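Local coordinates for protein glycosyl hydrolase, family 38 (PDB 5KBP) that probably hydrolyses alpha-mannosidic linkages, acting as a metal-binding alpha-mannosidase of glycosyl hydrolase family 38, at residues G87-L92 with V104-I109; E826-W831 with N849-N854; Q853-E858 with A885-F890; T867-V872 with R893-E898. All coordinates share one frame; numbering follows the deposited sequence.

Interaction 1. Residues G87-L92 with V104-I109; sequences GPFYIL and VRNMLI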
# COMPACT_ATOMS: atom_id res chain seq x y z
N GLY A 87 -15.16 0.38 21.81
CA GLY A 87 -14.88 -1.02 21.99
C GLY A 87 -16.11 -1.89 21.89
O GLY A 87 -17.20 -1.43 21.52
N PRO A 88 -15.98 -3.18 22.25
CA PRO A 88 -14.77 -3.75 22.85
C PRO A 88 -13.76 -4.32 21.86
O PRO A 88 -12.74 -4.86 22.28
CB PRO A 88 -15.33 -4.87 23.72
CG PRO A 88 -16.51 -5.36 22.94
CD PRO A 88 -17.08 -4.16 22.20
N PHE A 89 -14.03 -4.20 20.56
CA PHE A 89 -13.18 -4.78 19.54
C PHE A 89 -12.24 -3.72 18.96
O PHE A 89 -12.41 -2.52 19.17
CB PHE A 89 -14.01 -5.40 18.41
CG PHE A 89 -14.86 -6.56 18.85
CD1 PHE A 89 -14.59 -7.25 20.02
CD2 PHE A 89 -15.94 -6.97 18.07
CE1 PHE A 89 -15.37 -8.32 20.41
CE2 PHE A 89 -16.73 -8.04 18.46
CZ PHE A 89 -16.44 -8.71 19.63
N TYR A 90 -11.23 -4.19 18.23
CA TYR A 90 -10.37 -3.29 17.48
C TYR A 90 -10.97 -2.95 16.13
O TYR A 90 -11.01 -1.78 15.72
CB TYR A 90 -8.98 -3.91 17.32
CG TYR A 90 -8.00 -3.11 16.50
CD1 TYR A 90 -7.46 -1.93 16.99
CD2 TYR A 90 -7.62 -3.53 15.23
CE1 TYR A 90 -6.56 -1.19 16.24
CE2 TYR A 90 -6.73 -2.80 14.47
CZ TYR A 90 -6.20 -1.63 14.98
OH TYR A 90 -5.31 -0.90 14.23
N ILE A 91 -11.46 -3.97 15.41
CA ILE A 91 -12.18 -3.79 14.16
C ILE A 91 -13.40 -4.71 14.17
O ILE A 91 -13.50 -5.63 14.99
CB ILE A 91 -11.30 -4.07 12.93
CG1 ILE A 91 -10.49 -5.36 13.12
CG2 ILE A 91 -10.36 -2.90 12.66
CD1 ILE A 91 -11.16 -6.60 12.57
N LEU A 92 -14.32 -4.46 13.25
CA LEU A 92 -15.47 -5.32 13.04
C LEU A 92 -15.13 -6.30 11.92
O LEU A 92 -15.09 -5.92 10.75
CB LEU A 92 -16.71 -4.50 12.70
CG LEU A 92 -17.17 -3.47 13.73
CD1 LEU A 92 -18.54 -2.92 13.35
CD2 LEU A 92 -17.18 -4.06 15.13
N VAL A 104 -9.40 -13.72 18.46
CA VAL A 104 -9.03 -13.44 19.84
C VAL A 104 -8.16 -12.19 19.93
O VAL A 104 -8.34 -11.36 20.82
CB VAL A 104 -8.33 -14.67 20.46
CG1 VAL A 104 -7.57 -14.29 21.71
CG2 VAL A 104 -9.36 -15.76 20.77
N ARG A 105 -7.21 -12.04 19.00
CA ARG A 105 -6.37 -10.84 19.00
C ARG A 105 -7.20 -9.58 18.79
O ARG A 105 -6.84 -8.51 19.28
CB ARG A 105 -5.29 -10.93 17.93
CG ARG A 105 -4.47 -12.21 17.97
CD ARG A 105 -3.97 -12.53 19.38
NE ARG A 105 -3.35 -13.85 19.45
CZ ARG A 105 -2.07 -14.08 19.23
NH1 ARG A 105 -1.59 -15.31 19.32
NH2 ARG A 105 -1.25 -13.08 18.92
N ASN A 106 -8.31 -9.69 18.06
CA ASN A 106 -9.21 -8.56 17.89
C ASN A 106 -9.80 -8.13 19.23
O ASN A 106 -9.95 -6.94 19.50
CB ASN A 106 -10.31 -8.90 16.89
CG ASN A 106 -11.18 -7.71 16.54
OD1 ASN A 106 -10.69 -6.59 16.43
ND2 ASN A 106 -12.47 -7.95 16.36
N MET A 107 -10.15 -9.11 20.07
CA MET A 107 -10.69 -8.79 21.39
C MET A 107 -9.58 -8.40 22.36
O MET A 107 -9.77 -7.51 23.20
CB MET A 107 -11.48 -9.98 21.94
CG MET A 107 -12.35 -10.68 20.91
SD MET A 107 -13.28 -12.07 21.58
CE MET A 107 -14.61 -11.20 22.40
N LEU A 108 -8.42 -9.04 22.26
CA LEU A 108 -7.30 -8.73 23.15
C LEU A 108 -6.80 -7.31 22.92
O LEU A 108 -6.58 -6.56 23.87
CB LEU A 108 -6.18 -9.76 22.94
CG LEU A 108 -5.01 -9.84 23.92
CD1 LEU A 108 -3.87 -8.90 23.54
CD2 LEU A 108 -5.47 -9.57 25.35
N ILE A 109 -6.62 -6.93 21.65
CA ILE A 109 -6.16 -5.58 21.35
C ILE A 109 -7.28 -4.57 21.59
O ILE A 109 -7.03 -3.46 22.09
CB ILE A 109 -5.62 -5.50 19.91
CG1 ILE A 109 -4.36 -6.35 19.78
CG2 ILE A 109 -5.35 -4.06 19.51
CD1 ILE A 109 -3.71 -6.28 18.41
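Asn106, on helix 100-117, lays its carboxamide against the backbone of Tyr90 and Ile91 and so fastens the irregular loop that follows strand 84-85 to a helix of the family 38 N-terminal domain. CG stands anti to the backbone N (chi1 -173°); the amide beyond it meets both the backbone N-H and the C=O of one residue, Ile91. OD1 takes Ile91 N on an in-plane lone pair, at 2.9 Å and with a nearly straight N-H...O angle of 168°, while ND2 returns a bond to Ile91 O, also at 2.9 Å. Gripped at both ends, the amide can hardly turn about its last torsion. Tyr90 N is shared: it bonds to the helix carbonyl Asn106 O at 3.3 Å and, weakly, to OD1.

Aromatic side chains flank this polar centre. Phe89 crosses Asn106 at about a right angle, its ring plane 46° from the amide plane, and its CB lies 3.6 Å from Asn106 ND2. The same ring runs side by side with Met107, whose bent end brings Met107 CE to the ring edge, 3.6 Å from Phe89 CE1; Phe126 meets the Phe89 ring as well. Tyr90 points the same way as Ile109, with CD1 3.9 Å from Ile109 CG2, and its hydroxyl continues to a weak bond with Gln349. All seven touching residues are buried, so the helix side chain satisfies loop polar groups that solvent hardly reaches. Beside the amide, Ile91 CG1 sits 3.5 Å from Asn106 OD1.

Interaction 2. Residues E826-W831 with N849-N854; sequences EGPIGW and NLTAQN. With SO4 (sulfate ion), chain I.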
# COMPACT_ATOMS: atom_id res chain seq x y z
N GLU A 826 -1.01 -35.40 24.71
CA GLU A 826 -1.35 -36.01 23.43
C GLU A 826 -2.84 -36.35 23.39
O GLU A 826 -3.43 -36.76 24.39
CB GLU A 826 -0.50 -37.26 23.22
CG GLU A 826 -0.26 -37.62 21.76
CD GLU A 826 0.98 -38.48 21.58
OE1 GLU A 826 2.00 -38.20 22.25
OE2 GLU A 826 0.93 -39.43 20.78
N GLY A 827 -3.44 -36.16 22.22
CA GLY A 827 -4.86 -36.40 22.06
C GLY A 827 -5.48 -35.53 20.98
O GLY A 827 -4.79 -34.85 20.22
N PRO A 828 -6.85 -35.53 20.91
CA PRO A 828 -7.58 -34.75 19.89
C PRO A 828 -7.68 -33.27 20.25
O PRO A 828 -8.75 -32.74 20.59
CB PRO A 828 -8.94 -35.45 19.85
CG PRO A 828 -9.13 -35.92 21.26
CD PRO A 828 -7.77 -36.31 21.77
N ILE A 829 -6.55 -32.58 20.17
CA ILE A 829 -6.45 -31.18 20.57
C ILE A 829 -5.81 -30.38 19.45
O ILE A 829 -4.88 -30.86 18.79
CB ILE A 829 -5.64 -31.03 21.88
CG1 ILE A 829 -6.24 -31.88 22.99
CG2 ILE A 829 -5.56 -29.57 22.30
CD1 ILE A 829 -5.41 -31.92 24.25
N GLY A 830 -6.32 -29.17 19.23
CA GLY A 830 -5.69 -28.22 18.33
C GLY A 830 -4.98 -27.15 19.12
O GLY A 830 -5.56 -26.54 20.03
N TRP A 831 -3.71 -26.92 18.78
CA TRP A 831 -2.87 -25.95 19.47
C TRP A 831 -2.68 -24.74 18.56
O TRP A 831 -2.21 -24.89 17.42
CB TRP A 831 -1.53 -26.57 19.85
CG TRP A 831 -1.68 -27.81 20.67
CD1 TRP A 831 -1.71 -29.10 20.22
CD2 TRP A 831 -1.84 -27.88 22.09
NE1 TRP A 831 -1.88 -29.97 21.27
CE2 TRP A 831 -1.96 -29.24 22.43
CE3 TRP A 831 -1.90 -26.92 23.11
CZ2 TRP A 831 -2.13 -29.67 23.75
CZ3 TRP A 831 -2.06 -27.35 24.42
CH2 TRP A 831 -2.18 -28.71 24.72
N ASN A 849 -10.30 -28.17 22.64
CA ASN A 849 -10.75 -29.53 22.44
C ASN A 849 -11.43 -29.66 21.08
O ASN A 849 -12.26 -28.83 20.71
CB ASN A 849 -11.71 -29.95 23.56
CG ASN A 849 -11.95 -31.44 23.60
OD1 ASN A 849 -11.70 -32.17 22.64
ND2 ASN A 849 -12.46 -31.92 24.73
N LEU A 850 -11.07 -30.71 20.35
CA LEU A 850 -11.67 -30.98 19.05
C LEU A 850 -12.93 -31.83 19.14
O LEU A 850 -13.70 -31.89 18.17
CB LEU A 850 -10.66 -31.68 18.13
CG LEU A 850 -9.40 -30.90 17.75
CD1 LEU A 850 -8.37 -31.83 17.13
CD2 LEU A 850 -9.75 -29.78 16.78
N THR A 851 -13.18 -32.48 20.27
CA THR A 851 -14.27 -33.44 20.42
C THR A 851 -15.31 -32.91 21.40
O THR A 851 -15.15 -31.85 22.01
CB THR A 851 -13.74 -34.79 20.89
OG1 THR A 851 -13.42 -34.73 22.29
CG2 THR A 851 -12.48 -35.16 20.12
N ALA A 852 -16.39 -33.68 21.56
CA ALA A 852 -17.46 -33.37 22.49
C ALA A 852 -17.32 -34.13 23.81
O ALA A 852 -18.27 -34.15 24.60
CB ALA A 852 -18.81 -33.68 21.86
N GLN A 853 -16.16 -34.74 24.06
CA GLN A 853 -15.92 -35.48 25.29
C GLN A 853 -14.88 -34.78 26.14
O GLN A 853 -14.02 -34.04 25.64
CB GLN A 853 -15.45 -36.91 24.99
CG GLN A 853 -16.55 -37.87 24.57
CD GLN A 853 -17.00 -37.66 23.14
OE1 GLN A 853 -18.19 -37.47 22.87
NE2 GLN A 853 -16.05 -37.69 22.21
N ASN A 854 -14.97 -35.00 27.45
CA ASN A 854 -13.93 -34.55 28.37
C ASN A 854 -12.69 -35.41 28.18
O ASN A 854 -12.74 -36.63 28.37
CB ASN A 854 -14.43 -34.62 29.81
CG ASN A 854 -15.59 -33.69 30.07
OD1 ASN A 854 -15.41 -32.53 30.44
ND2 ASN A 854 -16.81 -34.19 29.89
S SO4 I . -17.31 -36.79 19.06
O1 SO4 I . -17.71 -37.12 17.70
O2 SO4 I . -15.92 -37.19 19.27
O3 SO4 I . -18.16 -37.50 20.01
O4 SO4 I . -17.44 -35.35 19.28
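Pro828 and Leu850 share one backbone hydrogen bond across the contact, Leu850 N to Pro828 O at 3.1 Å, just beyond the point where Ile829 and Asn849 face each other as an antiparallel, non-hydrogen-bonded pair. Pro828 is the centre of an inverse gamma turn that leads into the strand.

Van der Waals contacts lie beside that bond. Thr851 CG2 comes to 3.6 Å from Pro828 CB, the two side chains crossing obliquely, and Leu850 CD1 touches the backbone carbonyl carbon of Pro828, C, at 3.5 Å.

Polar side chains instead shape 849-854 from within. Asn849 OD1 accepts Thr851 N at 2.8 Å, an Asx turn, and also the hydroxyl OG1 of Thr851 at 3.1 Å; both donors arrive from the same face of its amide plane. Thr851 OG1 in turn accepts Gln853 N at 3.3 Å, making an ST turn, and Asn849 ND2 donates to Gln853 O at 2.8 Å. The folded loop presents Ala852 N and Gln853 NE2 to a sulfate ion, probably from the crystallisation liquor.

Helix 789-799 packs on Pro828, Leu850 and Thr851 through Phe790, while strands 829-836 and 843-849 carry the pairing onward into the C-terminal beta-sandwich sheet.

Interaction 3. Residues Q853-E858 with A885-F890; sequences QNIPCE and APLRPF. With SO4 (sulfate ion), chain I.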
# COMPACT_ATOMS: atom_id res chain seq x y z
N GLN A 853 -16.16 -34.74 24.06
CA GLN A 853 -15.92 -35.48 25.29
C GLN A 853 -14.88 -34.78 26.14
O GLN A 853 -14.02 -34.04 25.64
CB GLN A 853 -15.45 -36.91 24.99
CG GLN A 853 -16.55 -37.87 24.57
CD GLN A 853 -17.00 -37.66 23.14
OE1 GLN A 853 -18.19 -37.47 22.87
NE2 GLN A 853 -16.05 -37.69 22.21
N ASN A 854 -14.97 -35.00 27.45
CA ASN A 854 -13.93 -34.55 28.37
C ASN A 854 -12.69 -35.41 28.18
O ASN A 854 -12.74 -36.63 28.37
CB ASN A 854 -14.43 -34.62 29.81
CG ASN A 854 -15.59 -33.69 30.07
OD1 ASN A 854 -15.41 -32.53 30.44
ND2 ASN A 854 -16.81 -34.19 29.89
N ILE A 855 -11.58 -34.78 27.80
CA ILE A 855 -10.34 -35.51 27.55
C ILE A 855 -9.27 -35.01 28.52
O ILE A 855 -9.34 -33.86 28.98
CB ILE A 855 -9.89 -35.35 26.09
CG1 ILE A 855 -9.45 -33.91 25.81
CG2 ILE A 855 -11.00 -35.76 25.14
CD1 ILE A 855 -9.00 -33.68 24.39
N PRO A 856 -8.28 -35.83 28.87
CA PRO A 856 -7.20 -35.35 29.73
C PRO A 856 -6.32 -34.36 28.98
O PRO A 856 -5.99 -34.54 27.81
CB PRO A 856 -6.43 -36.62 30.08
CG PRO A 856 -6.71 -37.55 28.95
CD PRO A 856 -8.12 -37.26 28.52
N CYS A 857 -5.93 -33.29 29.68
CA CYS A 857 -5.11 -32.24 29.05
C CYS A 857 -4.23 -31.61 30.14
O CYS A 857 -4.64 -30.66 30.81
CB CYS A 857 -5.97 -31.20 28.35
SG CYS A 857 -5.05 -30.06 27.29
N GLU A 858 -3.03 -32.15 30.29
CA GLU A 858 -2.01 -31.60 31.18
C GLU A 858 -0.85 -31.09 30.33
O GLU A 858 -0.32 -31.83 29.50
CB GLU A 858 -1.53 -32.64 32.19
N ALA A 885 -7.16 -30.19 35.52
CA ALA A 885 -8.54 -30.56 35.27
C ALA A 885 -8.71 -31.02 33.82
O ALA A 885 -8.02 -30.52 32.92
CB ALA A 885 -9.48 -29.39 35.55
N PRO A 886 -9.60 -31.97 33.57
CA PRO A 886 -9.79 -32.45 32.19
C PRO A 886 -10.33 -31.35 31.29
O PRO A 886 -11.06 -30.46 31.72
CB PRO A 886 -10.81 -33.59 32.35
CG PRO A 886 -11.50 -33.30 33.64
CD PRO A 886 -10.46 -32.69 34.52
N LEU A 887 -9.94 -31.42 30.02
CA LEU A 887 -10.40 -30.45 29.03
C LEU A 887 -11.86 -30.71 28.69
O LEU A 887 -12.21 -31.80 28.22
CB LEU A 887 -9.53 -30.52 27.78
CG LEU A 887 -9.68 -29.38 26.77
CD1 LEU A 887 -9.43 -28.04 27.44
CD2 LEU A 887 -8.74 -29.59 25.60
N ARG A 888 -12.71 -29.73 28.95
CA ARG A 888 -14.13 -29.89 28.72
C ARG A 888 -14.43 -29.87 27.22
O ARG A 888 -13.63 -29.39 26.42
CB ARG A 888 -14.91 -28.78 29.44
CG ARG A 888 -14.80 -28.86 30.95
CD ARG A 888 -15.72 -27.87 31.64
NE ARG A 888 -15.34 -26.49 31.38
CZ ARG A 888 -14.45 -25.81 32.10
NH1 ARG A 888 -14.16 -24.56 31.80
NH2 ARG A 888 -13.84 -26.40 33.13
N PRO A 889 -15.57 -30.43 26.81
CA PRO A 889 -15.91 -30.47 25.38
C PRO A 889 -15.96 -29.08 24.77
O PRO A 889 -16.64 -28.18 25.27
CB PRO A 889 -17.29 -31.14 25.36
CG PRO A 889 -17.78 -31.12 26.78
CD PRO A 889 -16.55 -31.19 27.62
N PHE A 890 -15.22 -28.91 23.67
CA PHE A 890 -15.17 -27.66 22.92
C PHE A 890 -14.65 -26.50 23.77
O PHE A 890 -14.96 -25.33 23.50
CB PHE A 890 -16.53 -27.31 22.31
CG PHE A 890 -17.12 -28.41 21.47
CD1 PHE A 890 -16.60 -28.69 20.22
CD2 PHE A 890 -18.19 -29.16 21.93
CE1 PHE A 890 -17.14 -29.70 19.44
CE2 PHE A 890 -18.73 -30.17 21.16
CZ PHE A 890 -18.21 -30.44 19.91
S SO4 I . -17.31 -36.79 19.06
O1 SO4 I . -17.71 -37.12 17.70
O2 SO4 I . -15.92 -37.19 19.27
O3 SO4 I . -18.16 -37.50 20.01
O4 SO4 I . -17.44 -35.35 19.28
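Ile855 and Leu887 exchange two backbone hydrogen bonds, forming a single antiparallel bridge between two loops: Ile855 N reaches Leu887 O at 3.1 Å, and Leu887 N reaches Ile855 O at 2.7 Å, the second nearly along the C=O axis. Leu887 O also receives a CA-H...O contact from Asn854 CA at 3.2 Å.

The two side chains of the bridge lie side by side and point the same way, with Ile855 CG1 3.9 Å from Leu887 CB. Cys857 approaches the same leucine methylene, CB to CB at 3.7 Å, and with SG anti to the backbone N (chi1 -169°) its sulfur lies 4.1 Å from Leu887 CD2. The other end is more exposed. There Asn854 turns its amide over to Pro889, and OD1 lies against carbon atoms, within 3.3 Å of Pro889 CD and also touching Arg888 CA.

A second shell fixes both loops. Arg893 donates through NH1 to Ala885 O and through NH2 to Pro886 O, while the Asn849 amide that holds the 849-854 loop also donates through ND2 to Arg888 O. Beneath them, Ile829 packs on Ile855 and Cys857, and Trp831 and Trp895 touch Cys857.

The bridge thus joins the connection between strands 843-849 and 860-861 to the one entering strand 892-897. It is an isolated antiparallel beta bridge, a hydrogen-bonded pair between loops, laid over one face of a sheet in the C-terminal beta-sandwich domain, with apolar side chains turned toward that sheet.

Interaction 4. Residues T867-V872 with R893-E898; sequences TCLTNV and RTWRFE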
# COMPACT_ATOMS: atom_id res chain seq x y z
N THR A 867 1.00 -22.42 35.84
CA THR A 867 0.66 -21.69 37.06
C THR A 867 -0.85 -21.61 37.25
O THR A 867 -1.36 -21.90 38.34
CB THR A 867 1.26 -20.29 37.02
OG1 THR A 867 2.63 -20.36 36.61
CG2 THR A 867 1.19 -19.64 38.40
N CYS A 868 -1.57 -21.23 36.21
CA CYS A 868 -3.02 -21.09 36.29
C CYS A 868 -3.60 -21.08 34.88
O CYS A 868 -2.91 -20.75 33.91
CB CYS A 868 -3.42 -19.81 37.04
SG CYS A 868 -2.94 -18.28 36.19
N LEU A 869 -4.87 -21.44 34.79
CA LEU A 869 -5.61 -21.34 33.54
C LEU A 869 -6.25 -19.95 33.45
O LEU A 869 -6.76 -19.43 34.44
CB LEU A 869 -6.68 -22.42 33.45
CG LEU A 869 -6.16 -23.86 33.47
CD1 LEU A 869 -7.30 -24.85 33.35
CD2 LEU A 869 -5.13 -24.06 32.37
N THR A 870 -6.19 -19.37 32.26
CA THR A 870 -6.63 -18.00 32.05
C THR A 870 -7.68 -17.94 30.95
O THR A 870 -7.97 -18.93 30.27
CB THR A 870 -5.46 -17.08 31.69
OG1 THR A 870 -4.96 -17.44 30.39
CG2 THR A 870 -4.34 -17.20 32.71
N ASN A 871 -8.26 -16.76 30.79
CA ASN A 871 -9.14 -16.47 29.66
C ASN A 871 -8.27 -16.13 28.45
O ASN A 871 -7.05 -16.25 28.48
CB ASN A 871 -10.12 -15.36 30.03
CG ASN A 871 -9.44 -14.12 30.56
OD1 ASN A 871 -8.30 -13.81 30.21
ND2 ASN A 871 -10.14 -13.39 31.43
N VAL A 872 -8.90 -15.67 27.36
CA VAL A 872 -8.12 -15.26 26.19
C VAL A 872 -7.51 -13.88 26.36
O VAL A 872 -6.65 -13.49 25.55
CB VAL A 872 -8.96 -15.31 24.91
CG1 VAL A 872 -9.48 -16.71 24.66
CG2 VAL A 872 -10.10 -14.30 24.97
N ARG A 893 -8.95 -23.55 26.13
CA ARG A 893 -8.15 -23.43 27.34
C ARG A 893 -6.87 -22.65 27.05
O ARG A 893 -6.22 -22.85 26.03
CB ARG A 893 -7.81 -24.81 27.90
CG ARG A 893 -7.05 -24.76 29.22
CD ARG A 893 -7.07 -26.12 29.91
NE ARG A 893 -8.40 -26.49 30.36
CZ ARG A 893 -8.68 -27.61 31.02
NH1 ARG A 893 -7.71 -28.47 31.31
NH2 ARG A 893 -9.93 -27.87 31.39
N THR A 894 -6.53 -21.74 27.97
CA THR A 894 -5.33 -20.93 27.87
C THR A 894 -4.50 -21.09 29.14
O THR A 894 -5.03 -20.93 30.24
CB THR A 894 -5.67 -19.45 27.65
OG1 THR A 894 -6.53 -19.33 26.50
CG2 THR A 894 -4.41 -18.63 27.42
N TRP A 895 -3.22 -21.40 28.98
CA TRP A 895 -2.31 -21.58 30.09
C TRP A 895 -1.45 -20.34 30.31
O TRP A 895 -1.32 -19.48 29.44
CB TRP A 895 -1.40 -22.79 29.86
CG TRP A 895 -2.09 -24.12 29.89
CD1 TRP A 895 -2.14 -24.99 30.94
CD2 TRP A 895 -2.81 -24.74 28.82
NE1 TRP A 895 -2.86 -26.11 30.60
CE2 TRP A 895 -3.28 -25.98 29.30
CE3 TRP A 895 -3.11 -24.37 27.51
CZ2 TRP A 895 -4.03 -26.85 28.51
CZ3 TRP A 895 -3.86 -25.23 26.73
CH2 TRP A 895 -4.31 -26.46 27.23
N ARG A 896 -0.87 -20.25 31.51
CA ARG A 896 0.08 -19.21 31.85
C ARG A 896 1.21 -19.82 32.65
O ARG A 896 0.97 -20.47 33.68
CB ARG A 896 -0.58 -18.09 32.67
CG ARG A 896 0.43 -17.13 33.29
CD ARG A 896 -0.17 -16.33 34.44
NE ARG A 896 -1.01 -15.23 33.98
CZ ARG A 896 -1.51 -14.30 34.78
NH1 ARG A 896 -1.25 -14.33 36.09
NH2 ARG A 896 -2.27 -13.33 34.29
N PHE A 897 2.44 -19.63 32.18
CA PHE A 897 3.64 -20.10 32.86
C PHE A 897 4.41 -18.88 33.36
O PHE A 897 4.90 -18.07 32.57
CB PHE A 897 4.52 -20.94 31.93
CG PHE A 897 3.89 -22.25 31.52
CD1 PHE A 897 3.06 -22.33 30.42
CD2 PHE A 897 4.15 -23.40 32.24
CE1 PHE A 897 2.49 -23.53 30.05
CE2 PHE A 897 3.59 -24.61 31.88
CZ PHE A 897 2.75 -24.67 30.78
N GLU A 898 4.51 -18.75 34.68
CA GLU A 898 5.22 -17.62 35.27
C GLU A 898 6.73 -17.82 35.22
O GLU A 898 7.47 -16.89 34.90
CB GLU A 898 4.76 -17.39 36.72
CG GLU A 898 3.29 -17.06 36.85
CD GLU A 898 3.02 -15.95 37.84
OE1 GLU A 898 3.93 -15.64 38.65
OE2 GLU A 898 1.91 -15.38 37.82
O HOH W 1 -9.15 -19.41 27.36
O HOH W 2 -8.40 -21.54 30.12
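Thr870 and Thr894 lie where the weakly bonded strand 868-870 and strand 893-897 run in antiparallel sense, their axes 4.7 Å apart at closest approach and their directions 133° apart. The bonding between them is uneven. The bond from Thr870 N to Thr894 O is short and straight, 2.8 Å with an N-H...O angle of 172°, whereas Arg896 N to Cys868 O is weak. At the carbonyl of Thr870, a water accepts from Thr894 N and donates to Thr870 O, standing in for a direct bond; another water links the same carbonyl to Thr894 OG1.

Leu869 supplies the apolar centre. It lies side by side with Trp895 and holds CD2 over the face of the five-membered ring, 3.7 Å from its centroid, a CH-pi contact. Its other methyl, CD1, rests on one face of the Arg893 guanidinium, 3.6 Å from NE. That cation is held from elsewhere, by Glu891 and the carbonyls of Ala885 and Pro886. On the opposite face of the sheet, Thr870 CG2 meets Arg896 CB at 3.9 Å, and Cys868 SG lies near Arg896 CD; the guanidinium of Arg896 goes on to Glu874 O.

Near the C-terminus Thr867 grips twice. Its N donates to Arg896 O at 2.9 Å, and OG1, anti to the carbonyl carbon (chi1 -47°), accepts Glu898 N at 3.1 Å. Hydroxyl and water bonds thus probably supplement the irregular strand pairing, whereas Trp895 NE1 is buried without a polar partner, so the indole is probably held chiefly by packing.

Overall arrangement
Interaction 1 comes first along the chain, in the N-terminal domain; the other three lie within the C-terminal beta-sandwich domain. Interactions 2 and 3 share Gln853 and Asn854, with centres about 7 Å apart, while the segments of interactions 3 and 4 alternate in sequence, their centres about 15 Å apart. Strands 829-836, 843-849, 892-897 and 864-870 stand in this order in one antiparallel sheet, so interactions 2 and 4 belong to different strand pairs of it, interaction 2 at the edge strand 829-836, about 17 Å apart between centres, and meet through Trp831 and Trp895. Interaction 4 also reaches interaction 1, where Val872 packs on Val104: the last domain folds back against the first.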